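Local structure of putative molybdenum carrier protein (Syntrophus aciditrophicus SB, 3IMK) at residues Ser64-Thr67 / Glu68-Leu72; Asn121-Thr124 / Val125-Ile129; Ile145-Ala148 / Thr149-Leu153. The protein is of unknown function but, as a putative molybdenum carrier with a circularly permuted YpsA-type SLOG fold, may bind a molybdenum-containing ligand or a nucleotide-like molecule. All coordinates share one frame; numbering follows the deposited sequence. Where two conformers were deposited one is given.

Contact 1: Ser64-Thr67 / Glu68-Leu72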
loop_
_atom_site.group_PDB
_atom_site.type_symbol
_atom_site.label_atom_id
_atom_site.label_comp_id
_atom_site.label_asym_id
_atom_site.label_seq_id
_atom_site.Cartn_x
_atom_site.Cartn_y
_atom_site.Cartn_z
ATOM N N SER A 64 -13.802 -0.378 5.990
ATOM C CA SER A 64 -13.416 -1.784 5.987
ATOM C C SER A 64 -13.657 -2.448 4.616
ATOM O O SER A 64 -12.806 -3.250 4.155
ATOM C CB SER A 64 -14.107 -2.536 7.104
ATOM O OG SER A 64 -13.591 -2.077 8.359
ATOM N N LYS A 65 -14.769 -2.131 3.972
ATOM C CA LYS A 65 -15.130 -2.753 2.701
ATOM C C LYS A 65 -14.148 -2.349 1.606
ATOM O O LYS A 65 -13.812 -3.162 0.718
ATOM C CB LYS A 65 -16.585 -2.484 2.344
ATOM C CG LYS A 65 -17.508 -3.214 3.259
ATOM C CD LYS A 65 -18.949 -2.824 3.079
ATOM C CE LYS A 65 -19.833 -3.556 4.118
ATOM N NZ LYS A 65 -21.273 -3.100 4.063
ATOM N N ARG A 66 -13.703 -1.078 1.591
ATOM C CA ARG A 66 -12.711 -0.692 0.549
ATOM C C ARG A 66 -11.345 -1.328 0.839
ATOM O O ARG A 66 -10.641 -1.710 -0.089
ATOM C CB ARG A 66 -12.644 0.842 0.304
ATOM C CG ARG A 66 -11.982 1.695 1.359
ATOM C CD ARG A 66 -10.428 1.822 1.192
ATOM N NE ARG A 66 -9.931 3.042 1.849
ATOM C CZ ARG A 66 -9.806 3.218 3.161
ATOM N NH1 ARG A 66 -10.040 2.246 4.021
ATOM N NH2 ARG A 66 -9.360 4.385 3.624
ATOM N N THR A 67 -10.950 -1.434 2.099
ATOM C CA THR A 67 -9.683 -2.121 2.451
ATOM C C THR A 67 -9.722 -3.560 2.005
ATOM O O THR A 67 -8.777 -4.020 1.380
ATOM C CB THR A 67 -9.500 -1.975 3.981
ATOM O OG1 THR A 67 -9.368 -0.575 4.255
ATOM C CG2 THR A 67 -8.334 -2.760 4.508
ATOM N N GLU A 68 -10.842 -4.225 2.244
ATOM C CA GLU A 68 -10.993 -5.610 1.810
ATOM C C GLU A 68 -10.857 -5.737 0.286
ATOM O O GLU A 68 -10.212 -6.661 -0.207
ATOM C CB GLU A 68 -12.361 -6.159 2.259
ATOM C CG GLU A 68 -12.626 -7.642 1.923
ATOM C CD GLU A 68 -14.024 -8.081 2.326
ATOM O OE1 GLU A 68 -14.987 -7.291 2.238
ATOM O OE2 GLU A 68 -14.159 -9.235 2.791
ATOM N N LYS A 69 -11.514 -4.823 -0.442
ATOM C CA LYS A 69 -11.535 -4.838 -1.932
ATOM C C LYS A 69 -10.109 -4.667 -2.497
ATOM O O LYS A 69 -9.748 -5.361 -3.463
ATOM C CB LYS A 69 -12.507 -3.753 -2.485
ATOM C CG LYS A 69 -12.785 -3.880 -4.002
ATOM C CD LYS A 69 -13.809 -4.970 -4.258
ATOM C CE LYS A 69 -14.131 -5.084 -5.744
ATOM N NZ LYS A 69 -15.195 -6.139 -6.018
ATOM N N ASN A 70 -9.311 -3.776 -1.901
ATOM C CA ASN A 70 -7.923 -3.615 -2.410
ATOM C C ASN A 70 -7.070 -4.863 -2.187
ATOM O O ASN A 70 -6.252 -5.212 -3.022
ATOM C CB ASN A 70 -7.286 -2.362 -1.858
ATOM C CG ASN A 70 -7.930 -1.111 -2.401
ATOM O OD1 ASN A 70 -8.264 -1.047 -3.589
ATOM N ND2 ASN A 70 -8.152 -0.122 -1.524
ATOM N N VAL A 71 -7.299 -5.574 -1.092
ATOM C CA VAL A 71 -6.621 -6.868 -0.852
ATOM C C VAL A 71 -7.019 -7.894 -1.905
ATOM O O VAL A 71 -6.169 -8.658 -2.389
ATOM C CB VAL A 71 -6.890 -7.392 0.607
ATOM C CG1 VAL A 71 -6.428 -8.860 0.810
ATOM C CG2 VAL A 71 -6.225 -6.492 1.664
ATOM N N LEU A 72 -8.296 -7.917 -2.242
ATOM C CA LEU A 72 -8.819 -8.919 -3.171
ATOM C C LEU A 72 -8.437 -8.602 -4.613
ATOM O O LEU A 72 -8.270 -9.533 -5.417
ATOM C CB LEU A 72 -10.331 -9.035 -3.056
ATOM C CG LEU A 72 -10.821 -9.775 -1.832
ATOM C CD1 LEU A 72 -12.338 -9.553 -1.598
ATOM C CD2 LEU A 72 -10.527 -11.270 -1.960
HETATM O O HOH W 1 -15.401 -5.388 0.181
#
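E68 N donates to S64 O at 2.9 Å, the first of four i to i+4 backbone bonds that join 64-67 to 68-72 within helix 63-72. K69 N to K65 O, N70 N to R66 O and V71 N to T67 O continue the ladder, the last stretched to 3.3 Å between V71 N and T67 O. K65 O has a second donor: a water lies 2.8 Å from K65 O and 2.8 Å from E68 OE1, giving a proton to each and so tying the carboxylate back to the turn before it. The extended chain of E68 (chi2 -177°) carries its other oxygen, OE2, to the hydroxyl of Y99, while T67 OG1, beside its own backbone N (chi1 -63°), bonds to Y63 O one turn earlier. On the inner face the R66 and N70 side chains pass at a slant, R66 CD 4.0 Å from N70 ND2, their guanidinium and amide planes 42° apart. Two buried groups thus pin the helix, R66 NE to G14 O, just after strand 10-12, and N70 OD1 to W37 N of strand 34-38. K69 makes a cation-pi contact with W37 and bonds to a polyether probably from the crystallisation liquor. This is a regular alpha-helix packed on the parallel sheet of a Rossmann-like SLOG fold, with K69 and L72 lining the polyether pocket.

Contact 2: Asn121-Thr124 / Val125-Ile129; sequences NSWT and VSHHI
W123 O takes two bonds from H127: the ring ND1 lies 2.9 Å from W123 O, in the carbonyl plane and on a lone pair, while H127 N reaches W123 O at 3.1 Å from well out of that plane. The acceptor lies almost in the imidazole plane, 3° out of it, which fixes the ring's rotation. One residue back, S126 OG and S126 N grip S122 O from opposite faces of its plane, with S126 OG 2.7 Å from S122 O; chi1 of 68° turns the hydroxyl back toward the preceding turn. A Schellman motif closes helix 113-126: I129 N bonds to T124 O at 2.9 Å and H128 N to V125 O, with H128 at positive phi as the C-prime residue. The reversal brings I129 CD1 over one face of the indole in a CH-pi contact, 3.4 Å from the centroid of the W123 six-membered ring, while the H127 ring lies obliquely beside its five-membered ring, planes 49° apart. Were W123 an alanine, the I129 methyl would probably lose the ring face it covers, leaving a gap at the helix end. W123 also packs on P102, just before strand 103-107, and T124 on P6, while I129 leads into strand 131-135.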
loop_
_atom_site.group_PDB
_atom_site.type_symbol
_atom_site.label_atom_id
_atom_site.label_comp_id
_atom_site.label_asym_id
_atom_site.label_seq_id
_atom_site.Cartn_x
_atom_site.Cartn_y
_atom_site.Cartn_z
ATOM N N ASN A 121 11.820 -6.801 -2.416
ATOM C CA ASN A 121 12.278 -7.345 -3.708
ATOM C C ASN A 121 12.165 -8.883 -3.717
ATOM O O ASN A 121 11.656 -9.468 -4.685
ATOM C CB ASN A 121 13.698 -6.842 -3.983
ATOM C CG ASN A 121 14.295 -7.382 -5.251
ATOM O OD1 ASN A 121 14.685 -8.548 -5.295
ATOM N ND2 ASN A 121 14.426 -6.532 -6.260
ATOM N N SER A 122 12.668 -9.552 -2.690
ATOM C CA SER A 122 12.627 -11.004 -2.650
ATOM C C SER A 122 11.161 -11.496 -2.681
ATOM O O SER A 122 10.798 -12.452 -3.389
ATOM C CB SER A 122 13.323 -11.465 -1.379
ATOM O OG SER A 122 14.708 -11.149 -1.423
ATOM N N TRP A 123 10.289 -10.817 -1.928
ATOM C CA TRP A 123 8.914 -11.228 -1.787
ATOM C C TRP A 123 8.128 -11.017 -3.090
ATOM O O TRP A 123 7.350 -11.859 -3.531
ATOM C CB TRP A 123 8.271 -10.455 -0.603
ATOM C CG TRP A 123 6.773 -10.558 -0.437
ATOM C CD1 TRP A 123 6.080 -11.592 0.080
ATOM C CD2 TRP A 123 5.831 -9.539 -0.733
ATOM N NE1 TRP A 123 4.735 -11.295 0.107
ATOM C CE2 TRP A 123 4.564 -10.021 -0.384
ATOM C CE3 TRP A 123 5.941 -8.243 -1.241
ATOM C CZ2 TRP A 123 3.417 -9.278 -0.558
ATOM C CZ3 TRP A 123 4.788 -7.487 -1.401
ATOM C CH2 TRP A 123 3.550 -8.024 -1.094
ATOM N N THR A 124 8.261 -9.822 -3.663
ATOM C CA THR A 124 7.530 -9.522 -4.926
ATOM C C THR A 124 7.970 -10.453 -6.038
ATOM O O THR A 124 7.143 -10.983 -6.798
ATOM C CB THR A 124 7.655 -8.044 -5.388
ATOM O OG1 THR A 124 9.025 -7.662 -5.502
ATOM C CG2 THR A 124 6.887 -7.113 -4.472
ATOM N N VAL A 125 9.270 -10.662 -6.197
ATOM C CA VAL A 125 9.752 -11.489 -7.327
ATOM C C VAL A 125 9.339 -12.951 -7.102
ATOM O O VAL A 125 8.839 -13.626 -8.014
ATOM C CB VAL A 125 11.264 -11.373 -7.536
ATOM C CG1 VAL A 125 11.773 -12.447 -8.597
ATOM C CG2 VAL A 125 11.601 -9.953 -7.948
ATOM N N SER A 126 9.551 -13.457 -5.885
ATOM C CA SER A 126 9.275 -14.869 -5.623
ATOM C C SER A 126 7.793 -15.203 -5.713
ATOM O O SER A 126 7.442 -16.347 -6.072
ATOM C CB SER A 126 9.918 -15.323 -4.317
ATOM O OG SER A 126 9.342 -14.735 -3.202
ATOM N N HIS A 127 6.923 -14.234 -5.402
ATOM C CA HIS A 127 5.481 -14.438 -5.480
ATOM C C HIS A 127 4.816 -13.920 -6.780
ATOM O O HIS A 127 3.594 -13.930 -6.919
ATOM C CB HIS A 127 4.806 -13.817 -4.249
ATOM C CG HIS A 127 5.115 -14.530 -2.977
ATOM N ND1 HIS A 127 6.211 -14.214 -2.213
ATOM C CD2 HIS A 127 4.517 -15.582 -2.373
ATOM C CE1 HIS A 127 6.262 -15.023 -1.164
ATOM N NE2 HIS A 127 5.244 -15.858 -1.234
ATOM N N HIS A 128 5.657 -13.483 -7.716
ATOM C CA HIS A 128 5.220 -12.913 -9.000
ATOM C C HIS A 128 4.177 -11.810 -8.848
ATOM O O HIS A 128 3.214 -11.740 -9.615
ATOM C CB HIS A 128 4.758 -14.007 -9.971
ATOM C CG HIS A 128 5.871 -14.875 -10.436
ATOM N ND1 HIS A 128 6.611 -14.591 -11.561
ATOM C CD2 HIS A 128 6.353 -16.034 -9.943
ATOM C CE1 HIS A 128 7.527 -15.525 -11.725
ATOM N NE2 HIS A 128 7.395 -16.415 -10.757
ATOM N N ILE A 129 4.396 -10.929 -7.870
ATOM C CA ILE A 129 3.469 -9.853 -7.582
ATOM C C ILE A 129 3.706 -8.746 -8.591
ATOM O O ILE A 129 4.801 -8.189 -8.652
ATOM C CB ILE A 129 3.674 -9.343 -6.160
ATOM C CG1 ILE A 129 3.181 -10.422 -5.187
ATOM C CG2 ILE A 129 2.882 -7.998 -5.951
ATOM C CD1 ILE A 129 3.739 -10.284 -3.790
#

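Contact 3: Ile145-Ala148 / Thr149-Leu153; sequences IYQA and TMDLL
The first turns of helix 145-157, the last helix of the chain, are bound by side chains four residues apart. T149 OG1, set beside its own backbone N by a chi1 of -64°, donates to I145 O at 2.8 Å, and T149 N reaches that carbonyl oxygen from the opposite face of its plane. Q147 and D151 pair along another side of the helix: Q147 NE2 is 2.9 Å from D151 OD1 in a nearly straight bond (165°). The carboxylate oxygen lies in the amide plane, yet the NH approaches from above the carboxylate plane. Y146 and M150, a selenomethionine, run side by side in the same direction. In the conformer given, M150 CG makes an off-centre CH-pi contact, 3.7 Å from Y146 CE1, and M150 SE sits obliquely 4.9 Å from the centroid of the Y146 ring, a Met-aromatic contact. Y146 OH is bonded to D25 of helix 19-29, whose A22 lies against Y146, T149 and M150. I145, T149 and L152 meet I80 of strand 76-81. The chemistry is thus divided round the helix: T149 satisfies its buried hydroxyl on the backbone while packing against A22 and I80, whereas the Q147 N-H probably stabilises the D151 carboxylate.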
loop_
_atom_site.group_PDB
_atom_site.type_symbol
_atom_site.label_atom_id
_atom_site.label_comp_id
_atom_site.label_asym_id
_atom_site.label_seq_id
_atom_site.Cartn_x
_atom_site.Cartn_y
_atom_site.Cartn_z
ATOM N N ILE A 145 4.739 8.387 8.571
ATOM C CA ILE A 145 4.510 7.268 7.653
ATOM C C ILE A 145 4.495 7.636 6.164
ATOM O O ILE A 145 4.954 6.864 5.348
ATOM C CB ILE A 145 3.269 6.436 8.054
ATOM C CG1 ILE A 145 3.324 5.058 7.395
ATOM C CG2 ILE A 145 1.966 7.170 7.690
ATOM C CD1 ILE A 145 4.464 4.217 7.789
ATOM N N TYR A 146 4.021 8.838 5.825
ATOM C CA TYR A 146 3.983 9.244 4.410
ATOM C C TYR A 146 5.405 9.268 3.847
ATOM O O TYR A 146 5.707 8.638 2.845
ATOM C CB TYR A 146 3.313 10.626 4.267
ATOM C CG TYR A 146 3.374 11.136 2.842
ATOM C CD1 TYR A 146 4.460 11.854 2.379
ATOM C CD2 TYR A 146 2.332 10.873 1.955
ATOM C CE1 TYR A 146 4.537 12.270 1.064
ATOM C CE2 TYR A 146 2.396 11.266 0.651
ATOM C CZ TYR A 146 3.496 12.004 0.214
ATOM O OH TYR A 146 3.574 12.416 -1.104
ATOM N N GLN A 147 6.289 10.003 4.518
ATOM C CA GLN A 147 7.643 10.144 3.964
ATOM C C GLN A 147 8.446 8.837 4.071
ATOM O O GLN A 147 9.285 8.554 3.219
ATOM C CB GLN A 147 8.430 11.281 4.621
ATOM C CG GLN A 147 9.705 11.667 3.851
ATOM C CD GLN A 147 9.417 12.096 2.411
ATOM O OE1 GLN A 147 8.522 12.925 2.185
ATOM N NE2 GLN A 147 10.128 11.520 1.436
ATOM N N ALA A 148 8.217 8.081 5.134
ATOM C CA ALA A 148 8.898 6.814 5.265
ATOM C C ALA A 148 8.526 5.876 4.109
ATOM O O ALA A 148 9.388 5.139 3.567
ATOM C CB ALA A 148 8.537 6.167 6.596
ATOM N N THR A 149 7.227 5.872 3.768
ATOM C CA THR A 149 6.730 5.095 2.636
ATOM C C THR A 149 7.391 5.546 1.327
ATOM O O THR A 149 7.859 4.727 0.535
ATOM C CB THR A 149 5.193 5.152 2.579
ATOM O OG1 THR A 149 4.712 4.511 3.761
ATOM C CG2 THR A 149 4.685 4.377 1.365
HETATM N N MSE A 150 7.416 6.869 1.083
HETATM C CA MSE A 150 8.105 7.392 -0.112
HETATM C C MSE A 150 9.554 6.921 -0.169
HETATM O O MSE A 150 10.028 6.493 -1.218
HETATM C CB MSE A 150 8.026 8.930 -0.192
HETATM C CG MSE A 150 6.613 9.502 -0.293
HETATM SE SE MSE A 150 5.836 9.178 -2.008
HETATM C CE MSE A 150 6.868 10.331 -3.204
ATOM N N ASP A 151 10.254 7.052 0.956
ATOM C CA ASP A 151 11.685 6.777 1.009
ATOM C C ASP A 151 11.915 5.278 0.780
ATOM O O ASP A 151 12.830 4.898 0.061
ATOM C CB ASP A 151 12.267 7.198 2.369
ATOM C CG ASP A 151 12.304 8.685 2.597
ATOM O OD1 ASP A 151 12.125 9.450 1.633
ATOM O OD2 ASP A 151 12.526 9.093 3.790
ATOM N N LEU A 152 11.068 4.438 1.371
ATOM C CA LEU A 152 11.171 2.995 1.187
ATOM C C LEU A 152 10.963 2.600 -0.287
ATOM O O LEU A 152 11.705 1.789 -0.862
ATOM C CB LEU A 152 10.149 2.273 2.100
ATOM C CG LEU A 152 10.057 0.748 1.962
ATOM C CD1 LEU A 152 11.420 0.096 2.198
ATOM C CD2 LEU A 152 9.032 0.250 2.974
ATOM N N LEU A 153 9.891 3.116 -0.882
ATOM C CA LEU A 153 9.599 2.785 -2.276
ATOM C C LEU A 153 10.702 3.272 -3.214
ATOM O O LEU A 153 11.015 2.605 -4.224
ATOM C CB LEU A 153 8.207 3.309 -2.667
ATOM C CG LEU A 153 7.035 2.634 -1.947
ATOM C CD1 LEU A 153 5.699 3.336 -2.315
ATOM C CD2 LEU A 153 6.971 1.146 -2.196
#

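The three contacts follow one another along the chain, in helices 63-72, 113-126 and 145-157 of the same SLOG fold, and none touches another. Contacts 1 and 3 lie on opposite sides of the chain's centre, their centres 22 Å apart. Contacts 2 and 3 come closer, about 8 Å between nearest atoms and 20 Å between centres; L152 of contact 3 packs on A116 and I120, in the part of helix 113-126 just before contact 2. Contact 1, its centre 21 Å from that of contact 2, adjoins the polyether pocket, the K69 side chain about 3 Å from the polyether. The Y146 side chain in contact 3 lies about 3 Å from a MES molecule. Both molecules probably come from the crystallisation liquor, though such molecules can mark pockets.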